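Local coordinates for DUF724 domain-containing protein 6-like (Raphanus sativus, PDB 5ZWX) that binds the H3K9me2 histone mark through its paired Agenet domains and probably links this heterochromatin mark to DNA methylation, at residues A[88-102]-A[133-145]. Numbering follows the deposited sequence.
Sequences EKRREVAVGDDVDAF and RFRRDELRFHREW
Strand 98-102 pairs antiparallel with 139-141 in what is probably the second, SH3-like Agenet domain, their axes 4.6 Å apart at closest approach. Asp-100 and Arg-140 form the hydrogen-bonded pair, each N giving 2.9 Å to the other's O, and the ladder ends with Phe-102 N on Glu-138 O. On one sheet face the Asp-100 carboxylate is shared. Its OD1 takes His-142 ND1 at 2.6 Å through the syn lone pair, in the imidazole plane, while OD2 forms a salt bridge with Arg-140 NE at 2.8 Å through the anti lone pair, near the guanidinium plane; a water joins OD2 to Arg-143 N. The imidazole stands 81° to the carboxylate, and His-142 NE2 is bound by Glu-144 OE2, which fixes the ring's rotation. Glu-21 adds a salt bridge to Arg-140, and Trp-107 a cation-pi contact. Were Asp-100 replaced by alanine, His-142 ND1 and Arg-140 NE would probably both lose this acceptor. Elsewhere, Phe-141, with CG beside its backbone N (chi1 -72°), sends its ring among Glu-88 CG, Arg-91 CB and Val-93 CG2, the last 3.6 Å from CZ. Across the opposite face, Ala-101 CB sits 3.6 Å from the Phe-134 ring centroid, 15° off its normal, a CH-pi contact.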
ATOM      1  N   GLU A  88      -9.536   2.376 -17.106  1.00 91.17           N
ATOM      2  CA  GLU A  88      -9.107   1.350 -16.154  1.00 88.58           C
ATOM      3  C   GLU A  88     -10.269   0.507 -15.641  1.00 92.80           C
ATOM      4  O   GLU A  88     -10.077  -0.668 -15.324  1.00 93.53           O
ATOM      5  CB  GLU A  88      -8.346   1.960 -14.969  1.00 81.48           C
ATOM      6  CG  GLU A  88      -6.874   1.561 -14.954  1.00 77.43           C
ATOM      7  CD  GLU A  88      -6.161   1.876 -13.652  1.00 75.44           C
ATOM      8  OE1 GLU A  88      -6.822   1.951 -12.595  1.00 70.29           O
ATOM      9  OE2 GLU A  88      -4.921   2.045 -13.685  1.00 78.39           O
ATOM     10  N   LYS A  89     -11.471   1.071 -15.554  1.00 93.17           N
ATOM     11  CA  LYS A  89     -12.603   0.185 -15.309  1.00 95.49           C
ATOM     12  C   LYS A  89     -12.904  -0.607 -16.575  1.00 98.75           C
ATOM     13  O   LYS A  89     -13.369  -1.740 -16.480  1.00101.12           O
ATOM     14  CB  LYS A  89     -13.872   0.907 -14.809  1.00102.30           C
ATOM     15  CG  LYS A  89     -14.365   2.156 -15.517  1.00113.38           C
ATOM     16  CD  LYS A  89     -15.064   3.082 -14.507  1.00113.68           C
ATOM     17  CE  LYS A  89     -15.556   4.386 -15.115  1.00120.94           C
ATOM     18  NZ  LYS A  89     -16.067   4.226 -16.515  1.00130.02           N
ATOM     19  N   ARG A  90     -12.631  -0.056 -17.762  1.00101.23           N
ATOM     20  CA  ARG A  90     -12.841  -0.883 -18.973  1.00107.16           C
ATOM     21  C   ARG A  90     -11.711  -1.894 -19.259  1.00105.57           C
ATOM     22  O   ARG A  90     -11.897  -2.819 -20.050  1.00109.98           O
ATOM     23  CB  ARG A  90     -13.052  -0.009 -20.217  1.00112.42           C
ATOM     24  CG  ARG A  90     -14.407   0.673 -20.255  1.00116.61           C
ATOM     25  CD  ARG A  90     -14.839   1.060 -21.668  1.00123.80           C
ATOM     26  NE  ARG A  90     -13.764   1.005 -22.657  1.00124.52           N
ATOM     27  CZ  ARG A  90     -13.574   1.923 -23.601  1.00127.60           C
ATOM     28  NH1 ARG A  90     -12.579   1.795 -24.470  1.00128.53           N
ATOM     29  NH2 ARG A  90     -14.382   2.973 -23.679  1.00130.07           N
ATOM     30  N   ARG A  91     -10.555  -1.728 -18.620  1.00 83.97           N
ATOM     31  CA  ARG A  91      -9.426  -2.644 -18.822  1.00 81.33           C
ATOM     32  C   ARG A  91      -9.694  -4.039 -18.270  1.00 74.64           C
ATOM     33  O   ARG A  91     -10.041  -4.193 -17.098  1.00 76.93           O
ATOM     34  CB  ARG A  91      -8.155  -2.095 -18.167  1.00 84.24           C
ATOM     35  CG  ARG A  91      -7.060  -1.706 -19.140  1.00 89.99           C
ATOM     36  CD  ARG A  91      -6.392  -2.910 -19.803  1.00 87.84           C
ATOM     37  NE  ARG A  91      -5.423  -2.455 -20.800  1.00 94.66           N
ATOM     38  CZ  ARG A  91      -4.505  -3.222 -21.384  1.00 91.67           C
ATOM     39  NH1 ARG A  91      -4.431  -4.510 -21.098  1.00 82.66           N
ATOM     40  NH2 ARG A  91      -3.674  -2.692 -22.278  1.00 96.70           N
ATOM     41  N   GLU A  92      -9.526  -5.054 -19.111  1.00 67.42           N
ATOM     42  CA  GLU A  92      -9.523  -6.423 -18.626  1.00 61.57           C
ATOM     43  C   GLU A  92      -8.181  -6.720 -17.976  1.00 52.49           C
ATOM     44  O   GLU A  92      -7.125  -6.342 -18.488  1.00 51.08           O
ATOM     45  CB  GLU A  92      -9.786  -7.424 -19.748  1.00 65.40           C
ATOM     46  CG  GLU A  92     -10.827  -8.478 -19.378  1.00 76.75           C
ATOM     47  CD  GLU A  92     -10.912  -9.632 -20.374  1.00 88.34           C
ATOM     48  OE1 GLU A  92     -10.113  -9.677 -21.336  1.00 89.64           O
ATOM     49  OE2 GLU A  92     -11.795 -10.493 -20.195  1.00 94.16           O
ATOM     50  N   VAL A  93      -8.209  -7.380 -16.837  1.00 46.08           N
ATOM     51  CA  VAL A  93      -6.962  -7.848 -16.269  1.00 41.32           C
ATOM     52  C   VAL A  93      -6.459  -9.012 -17.121  1.00 47.41           C
ATOM     53  O   VAL A  93      -7.244  -9.854 -17.551  1.00 50.08           O
ATOM     54  CB  VAL A  93      -7.141  -8.234 -14.795  1.00 41.31           C
ATOM     55  CG1 VAL A  93      -5.934  -9.001 -14.287  1.00 39.75           C
ATOM     56  CG2 VAL A  93      -7.355  -6.970 -13.959  1.00 43.27           C
ATOM     57  N   ALA A  94      -5.161  -9.034 -17.404  1.00 36.90           N
ATOM     58  CA  ALA A  94      -4.571 -10.068 -18.267  1.00 35.11           C
ATOM     59  C   ALA A  94      -3.377 -10.762 -17.598  1.00 33.47           C
ATOM     60  O   ALA A  94      -2.763 -10.174 -16.697  1.00 32.83           O
ATOM     61  CB  ALA A  94      -4.140  -9.463 -19.596  1.00 38.51           C
ATOM     62  N   VAL A  95      -3.019 -11.977 -18.049  1.00 30.23           N
ATOM     63  CA  VAL A  95      -1.798 -12.614 -17.513  1.00 30.11           C
ATOM     64  C   VAL A  95      -0.594 -11.702 -17.780  1.00 30.55           C
ATOM     65  O   VAL A  95      -0.572 -10.968 -18.767  1.00 37.20           O
ATOM     66  CB  VAL A  95      -1.536 -14.050 -18.094  1.00 35.90           C
ATOM     67  CG1 VAL A  95      -2.700 -14.976 -17.779  1.00 35.48           C
ATOM     68  CG2 VAL A  95      -1.295 -14.021 -19.583  1.00 40.44           C
ATOM     69  N   GLY A  96       0.371 -11.689 -16.864  1.00 31.48           N
ATOM     70  CA  GLY A  96       1.489 -10.776 -17.003  1.00 35.64           C
ATOM     71  C   GLY A  96       1.271  -9.422 -16.357  1.00 37.65           C
ATOM     72  O   GLY A  96       2.229  -8.670 -16.162  1.00 46.09           O
ATOM     73  N   ASP A  97       0.027  -9.080 -16.023  1.00 37.22           N
ATOM     74  CA  ASP A  97      -0.223  -7.751 -15.457  1.00 36.87           C
ATOM     75  C   ASP A  97       0.357  -7.657 -14.047  1.00 36.10           C
ATOM     76  O   ASP A  97       0.269  -8.604 -13.273  1.00 30.03           O
ATOM     77  CB  ASP A  97      -1.725  -7.420 -15.414  1.00 37.99           C
ATOM     78  CG  ASP A  97      -2.286  -6.933 -16.763  1.00 42.95           C
ATOM     79  OD1 ASP A  97      -1.512  -6.645 -17.710  1.00 43.40           O
ATOM     80  OD2 ASP A  97      -3.529  -6.817 -16.862  1.00 44.26           O
ATOM     81  N   ASP A  98       0.947  -6.513 -13.710  1.00 30.34           N
ATOM     82  CA  ASP A  98       1.372  -6.243 -12.339  1.00 34.58           C
ATOM     83  C   ASP A  98       0.196  -5.665 -11.581  1.00 29.79           C
ATOM     84  O   ASP A  98      -0.377  -4.665 -12.005  1.00 30.20           O
ATOM     85  CB  ASP A  98       2.554  -5.270 -12.300  1.00 44.22           C
ATOM     86  CG  ASP A  98       3.863  -5.949 -12.643  1.00 58.07           C
ATOM     87  OD1 ASP A  98       3.904  -7.204 -12.627  1.00 62.60           O
ATOM     88  OD2 ASP A  98       4.841  -5.240 -12.938  1.00 64.27           O
ATOM     89  N   VAL A  99      -0.186  -6.325 -10.494  1.00 26.61           N
ATOM     90  CA  VAL A  99      -1.363  -5.923  -9.734  1.00 23.88           C
ATOM     91  C   VAL A  99      -1.020  -5.842  -8.256  1.00 26.00           C
ATOM     92  O   VAL A  99       0.011  -6.359  -7.828  1.00 29.30           O
ATOM     93  CB  VAL A  99      -2.548  -6.913  -9.923  1.00 25.46           C
ATOM     94  CG1 VAL A  99      -3.051  -6.865 -11.394  1.00 28.98           C
ATOM     95  CG2 VAL A  99      -2.141  -8.342  -9.514  1.00 25.36           C
ATOM     96  N   ASP A 100      -1.856  -5.165  -7.481  1.00 29.43           N
ATOM     97  CA  ASP A 100      -1.849  -5.372  -6.032  1.00 26.89           C
ATOM     98  C   ASP A 100      -3.144  -6.086  -5.685  1.00 24.17           C
ATOM     99  O   ASP A 100      -4.196  -5.759  -6.228  1.00 26.87           O
ATOM    100  CB  ASP A 100      -1.773  -4.075  -5.231  1.00 28.13           C
ATOM    101  CG  ASP A 100      -0.647  -3.169  -5.668  1.00 31.19           C
ATOM    102  OD1 ASP A 100       0.407  -3.669  -6.128  1.00 27.78           O
ATOM    103  OD2 ASP A 100      -0.839  -1.932  -5.553  1.00 28.34           O
ATOM    104  N   ALA A 101      -3.057  -7.051  -4.765  1.00 24.48           N
ATOM    105  CA  ALA A 101      -4.214  -7.781  -4.267  1.00 23.76           C
ATOM    106  C   ALA A 101      -4.534  -7.367  -2.830  1.00 23.41           C
ATOM    107  O   ALA A 101      -3.626  -7.238  -1.995  1.00 24.87           O
ATOM    108  CB  ALA A 101      -3.953  -9.292  -4.329  1.00 23.75           C
ATOM    109  N   PHE A 102      -5.804  -7.139  -2.539  1.00 24.62           N
ATOM    110  CA  PHE A 102      -6.186  -6.807  -1.172  1.00 25.25           C
ATOM    111  C   PHE A 102      -6.236  -8.044  -0.295  1.00 24.71           C
ATOM    112  O   PHE A 102      -7.050  -8.957  -0.518  1.00 25.48           O
ATOM    113  CB  PHE A 102      -7.521  -6.103  -1.126  1.00 26.25           C
ATOM    114  CG  PHE A 102      -7.726  -5.303   0.123  1.00 31.52           C
ATOM    115  CD1 PHE A 102      -6.942  -4.165   0.375  1.00 32.17           C
ATOM    116  CD2 PHE A 102      -8.697  -5.667   1.041  1.00 35.17           C
ATOM    117  CE1 PHE A 102      -7.136  -3.419   1.529  1.00 30.59           C
ATOM    118  CE2 PHE A 102      -8.893  -4.920   2.197  1.00 35.44           C
ATOM    119  CZ  PHE A 102      -8.114  -3.789   2.433  1.00 35.25           C
ATOM    120  N   ARG A 133      -5.562 -17.198  -5.514  1.00 25.33           N
ATOM    121  CA  ARG A 133      -6.669 -16.772  -6.396  1.00 27.27           C
ATOM    122  C   ARG A 133      -7.445 -15.621  -5.816  1.00 31.34           C
ATOM    123  O   ARG A 133      -7.678 -15.615  -4.597  1.00 27.34           O
ATOM    124  CB  ARG A 133      -7.651 -17.920  -6.626  1.00 31.68           C
ATOM    125  CG  ARG A 133      -7.100 -19.030  -7.456  1.00 33.76           C
ATOM    126  CD  ARG A 133      -8.222 -20.003  -7.822  1.00 40.04           C
ATOM    127  NE  ARG A 133      -7.712 -21.015  -8.725  1.00 41.25           N
ATOM    128  CZ  ARG A 133      -8.433 -22.012  -9.219  1.00 42.37           C
ATOM    129  NH1 ARG A 133      -9.711 -22.139  -8.885  1.00 44.79           N
ATOM    130  NH2 ARG A 133      -7.858 -22.882 -10.028  1.00 41.24           N
ATOM    131  N   PHE A 134      -7.906 -14.709  -6.688  1.00 26.27           N
ATOM    132  CA  PHE A 134      -8.650 -13.530  -6.287  1.00 26.71           C
ATOM    133  C   PHE A 134      -9.773 -13.237  -7.270  1.00 30.78           C
ATOM    134  O   PHE A 134      -9.708 -13.647  -8.434  1.00 27.52           O
ATOM    135  CB  PHE A 134      -7.721 -12.257  -6.226  1.00 25.37           C
ATOM    136  CG  PHE A 134      -6.664 -12.335  -5.175  1.00 25.19           C
ATOM    137  CD1 PHE A 134      -5.400 -12.794  -5.485  1.00 23.56           C
ATOM    138  CD2 PHE A 134      -6.936 -11.955  -3.872  1.00 24.31           C
ATOM    139  CE1 PHE A 134      -4.410 -12.893  -4.491  1.00 22.15           C
ATOM    140  CE2 PHE A 134      -5.936 -12.050  -2.875  1.00 22.44           C
ATOM    141  CZ  PHE A 134      -4.688 -12.521  -3.198  1.00 23.35           C
ATOM    142  N   ARG A 135     -10.782 -12.506  -6.810  1.00 25.96           N
ATOM    143  CA  ARG A 135     -11.776 -11.942  -7.733  1.00 25.88           C
ATOM    144  C   ARG A 135     -11.191 -10.656  -8.285  1.00 28.11           C
ATOM    145  O   ARG A 135     -10.327 -10.064  -7.662  1.00 28.66           O
ATOM    146  CB  ARG A 135     -13.110 -11.660  -7.030  1.00 29.62           C
ATOM    147  CG  ARG A 135     -13.742 -12.902  -6.358  1.00 35.03           C
ATOM    148  CD  ARG A 135     -14.988 -12.505  -5.577  1.00 39.85           C
ATOM    149  NE  ARG A 135     -14.721 -11.404  -4.638  1.00 46.66           N
ATOM    150  CZ  ARG A 135     -14.235 -11.592  -3.414  1.00 44.97           C
ATOM    151  NH1 ARG A 135     -13.952 -12.814  -3.008  1.00 44.04           N
ATOM    152  NH2 ARG A 135     -14.029 -10.573  -2.598  1.00 44.92           N
ATOM    153  N   ARG A 136     -11.671 -10.236  -9.452  1.00 30.25           N
ATOM    154  CA  ARG A 136     -11.276  -8.941 -10.035  1.00 32.22           C
ATOM    155  C   ARG A 136     -11.430  -7.794  -9.037  1.00 32.27           C
ATOM    156  O   ARG A 136     -10.573  -6.928  -8.946  1.00 32.03           O
ATOM    157  CB  ARG A 136     -12.125  -8.653 -11.291  1.00 31.97           C
ATOM    158  CG  ARG A 136     -11.939  -7.215 -11.862  1.00 39.02           C
ATOM    159  CD  ARG A 136     -10.526  -7.007 -12.403  1.00 40.13           C
ATOM    160  NE  ARG A 136     -10.290  -5.646 -12.878  1.00 44.67           N
ATOM    161  CZ  ARG A 136      -9.843  -4.667 -12.098  1.00 44.91           C
ATOM    162  NH1 ARG A 136      -9.598  -4.906 -10.819  1.00 39.67           N
ATOM    163  NH2 ARG A 136      -9.633  -3.458 -12.588  1.00 46.48           N
ATOM    164  N   ASP A 137     -12.534  -7.762  -8.293  1.00 32.06           N
ATOM    165  CA  ASP A 137     -12.741  -6.626  -7.385  1.00 33.36           C
ATOM    166  C   ASP A 137     -11.785  -6.615  -6.174  1.00 34.18           C
ATOM    167  O   ASP A 137     -11.836  -5.693  -5.361  1.00 33.27           O
ATOM    168  CB  ASP A 137     -14.199  -6.587  -6.909  1.00 36.40           C
ATOM    169  CG  ASP A 137     -14.662  -7.914  -6.340  1.00 48.58           C
ATOM    170  OD1 ASP A 137     -15.679  -8.463  -6.820  1.00 60.36           O
ATOM    171  OD2 ASP A 137     -14.007  -8.415  -5.413  1.00 46.47           O
ATOM    172  N   GLU A 138     -10.917  -7.624  -6.050  1.00 29.02           N
ATOM    173  CA  GLU A 138      -9.880  -7.638  -5.012  1.00 25.50           C
ATOM    174  C   GLU A 138      -8.527  -7.145  -5.525  1.00 31.91           C
ATOM    175  O   GLU A 138      -7.533  -7.136  -4.777  1.00 29.04           O
ATOM    176  CB  GLU A 138      -9.716  -9.065  -4.442  1.00 23.51           C
ATOM    177  CG  GLU A 138     -10.957  -9.571  -3.770  1.00 25.88           C
ATOM    178  CD  GLU A 138     -10.766 -11.018  -3.250  1.00 33.76           C
ATOM    179  OE1 GLU A 138     -10.847 -11.961  -4.071  1.00 34.74           O
ATOM    180  OE2 GLU A 138     -10.534 -11.182  -2.027  1.00 31.11           O
ATOM    181  N   LEU A 139      -8.476  -6.753  -6.799  1.00 28.97           N
ATOM    182  CA  LEU A 139      -7.196  -6.359  -7.397  1.00 25.55           C
ATOM    183  C   LEU A 139      -7.223  -4.906  -7.851  1.00 28.06           C
ATOM    184  O   LEU A 139      -8.287  -4.381  -8.173  1.00 30.09           O
ATOM    185  CB  LEU A 139      -6.858  -7.225  -8.599  1.00 26.50           C
ATOM    186  CG  LEU A 139      -6.884  -8.746  -8.398  1.00 26.63           C
ATOM    187  CD1 LEU A 139      -6.586  -9.330  -9.745  1.00 29.77           C
ATOM    188  CD2 LEU A 139      -5.815  -9.141  -7.381  1.00 23.38           C
ATOM    189  N   ARG A 140      -6.049  -4.278  -7.877  1.00 26.60           N
ATOM    190  CA  ARG A 140      -5.900  -2.995  -8.571  1.00 30.69           C
ATOM    191  C   ARG A 140      -4.649  -3.042  -9.467  1.00 28.87           C
ATOM    192  O   ARG A 140      -3.712  -3.746  -9.187  1.00 26.57           O
ATOM    193  CB  ARG A 140      -5.809  -1.847  -7.556  1.00 29.06           C
ATOM    194  CG  ARG A 140      -4.549  -1.879  -6.694  1.00 25.46           C
ATOM    195  CD  ARG A 140      -4.529  -0.730  -5.615  1.00 28.80           C
ATOM    196  NE  ARG A 140      -3.255  -0.678  -4.872  1.00 27.15           N
ATOM    197  CZ  ARG A 140      -2.943   0.252  -3.957  1.00 31.59           C
ATOM    198  NH1 ARG A 140      -3.824   1.201  -3.621  1.00 30.42           N
ATOM    199  NH2 ARG A 140      -1.746   0.225  -3.361  1.00 29.54           N
ATOM    200  N   PHE A 141      -4.607  -2.264 -10.537  1.00 26.23           N
ATOM    201  CA  PHE A 141      -3.406  -2.252 -11.354  1.00 29.40           C
ATOM    202  C   PHE A 141      -2.345  -1.567 -10.545  1.00 35.37           C
ATOM    203  O   PHE A 141      -2.636  -0.587  -9.865  1.00 32.67           O
ATOM    204  CB  PHE A 141      -3.655  -1.555 -12.705  1.00 29.15           C
ATOM    205  CG  PHE A 141      -4.498  -2.373 -13.617  1.00 37.78           C
ATOM    206  CD1 PHE A 141      -3.961  -3.477 -14.250  1.00 39.58           C
ATOM    207  CD2 PHE A 141      -5.836  -2.067 -13.823  1.00 41.68           C
ATOM    208  CE1 PHE A 141      -4.742  -4.265 -15.093  1.00 46.92           C
ATOM    209  CE2 PHE A 141      -6.614  -2.829 -14.669  1.00 46.74           C
ATOM    210  CZ  PHE A 141      -6.068  -3.937 -15.303  1.00 44.23           C
ATOM    211  N   HIS A 142      -1.142  -2.134 -10.560  1.00 27.61           N
ATOM    212  CA  HIS A 142      -0.038  -1.610  -9.767  1.00 25.86           C
ATOM    213  C   HIS A 142       0.486  -0.311 -10.372  1.00 27.40           C
ATOM    214  O   HIS A 142       0.580  -0.204 -11.589  1.00 30.19           O
ATOM    215  CB  HIS A 142       1.106  -2.615  -9.694  1.00 31.07           C
ATOM    216  CG  HIS A 142       2.220  -2.174  -8.808  1.00 26.60           C
ATOM    217  ND1 HIS A 142       2.157  -2.260  -7.430  1.00 31.29           N
ATOM    218  CD2 HIS A 142       3.397  -1.558  -9.085  1.00 32.23           C
ATOM    219  CE1 HIS A 142       3.260  -1.767  -6.905  1.00 31.10           C
ATOM    220  NE2 HIS A 142       4.032  -1.325  -7.891  1.00 32.01           N
ATOM    221  N   ARG A 143       0.815   0.647  -9.520  1.00 28.33           N
ATOM    222  CA  ARG A 143       1.443   1.901  -9.959  1.00 32.19           C
ATOM    223  C   ARG A 143       2.603   2.232  -9.047  1.00 33.90           C
ATOM    224  O   ARG A 143       2.635   1.767  -7.897  1.00 31.03           O
ATOM    225  CB  ARG A 143       0.438   3.058  -9.959  1.00 34.86           C
ATOM    226  CG  ARG A 143      -0.726   2.895 -10.921  1.00 38.87           C
ATOM    227  CD  ARG A 143      -0.986   4.207 -11.691  1.00 55.55           C
ATOM    228  NE  ARG A 143      -2.383   4.293 -12.105  1.00 69.08           N
ATOM    229  CZ  ARG A 143      -2.915   5.298 -12.788  1.00 83.77           C
ATOM    230  NH1 ARG A 143      -2.171   6.337 -13.154  1.00 83.61           N
ATOM    231  NH2 ARG A 143      -4.202   5.261 -13.103  1.00101.89           N
ATOM    232  N   GLU A 144       3.554   3.049  -9.532  1.00 29.91           N
ATOM    233  CA  GLU A 144       4.692   3.403  -8.700  1.00 32.18           C
ATOM    234  C   GLU A 144       4.732   4.903  -8.577  1.00 34.69           C
ATOM    235  O   GLU A 144       4.369   5.604  -9.510  1.00 32.76           O
ATOM    236  CB  GLU A 144       6.014   2.880  -9.272  1.00 42.26           C
ATOM    237  CG  GLU A 144       6.223   1.367  -9.136  1.00 49.31           C
ATOM    238  CD  GLU A 144       6.582   0.896  -7.719  1.00 47.27           C
ATOM    239  OE1 GLU A 144       6.944   1.702  -6.837  1.00 51.04           O
ATOM    240  OE2 GLU A 144       6.534  -0.313  -7.491  1.00 45.34           O
ATOM    241  N   TRP A 145       5.092   5.377  -7.399  1.00 34.56           N
ATOM    242  CA  TRP A 145       5.256   6.806  -7.142  1.00 34.29           C
ATOM    243  C   TRP A 145       6.728   7.128  -7.278  1.00 36.85           C
ATOM    244  O   TRP A 145       7.533   6.748  -6.458  1.00 35.83           O
ATOM    245  CB  TRP A 145       4.705   7.145  -5.764  1.00 32.71           C
ATOM    246  CG  TRP A 145       4.972   8.496  -5.292  1.00 39.73           C
ATOM    247  CD1 TRP A 145       5.896   8.874  -4.361  1.00 40.87           C
ATOM    248  CD2 TRP A 145       4.294   9.686  -5.705  1.00 38.51           C
ATOM    249  NE1 TRP A 145       5.845  10.248  -4.182  1.00 39.85           N
ATOM    250  CE2 TRP A 145       4.852  10.758  -4.981  1.00 43.13           C
ATOM    251  CE3 TRP A 145       3.252   9.941  -6.596  1.00 43.56           C
ATOM    252  CZ2 TRP A 145       4.418  12.077  -5.148  1.00 47.92           C
ATOM    253  CZ3 TRP A 145       2.826  11.250  -6.764  1.00 48.47           C
ATOM    254  CH2 TRP A 145       3.404  12.299  -6.038  1.00 48.91           C
TER
HETATM  255  O   HOH W   1      -6.644  -0.147 -10.719  1.00 37.47           O
HETATM  256  O   HOH W   2      -0.180   0.396  -6.658  1.00 26.91           O
HETATM  257  O   HOH W   3     -10.006  -8.845  -0.670  1.00 39.52           O
HETATM  258  O   HOH W   4      -8.253 -11.281   0.141  1.00 42.54           O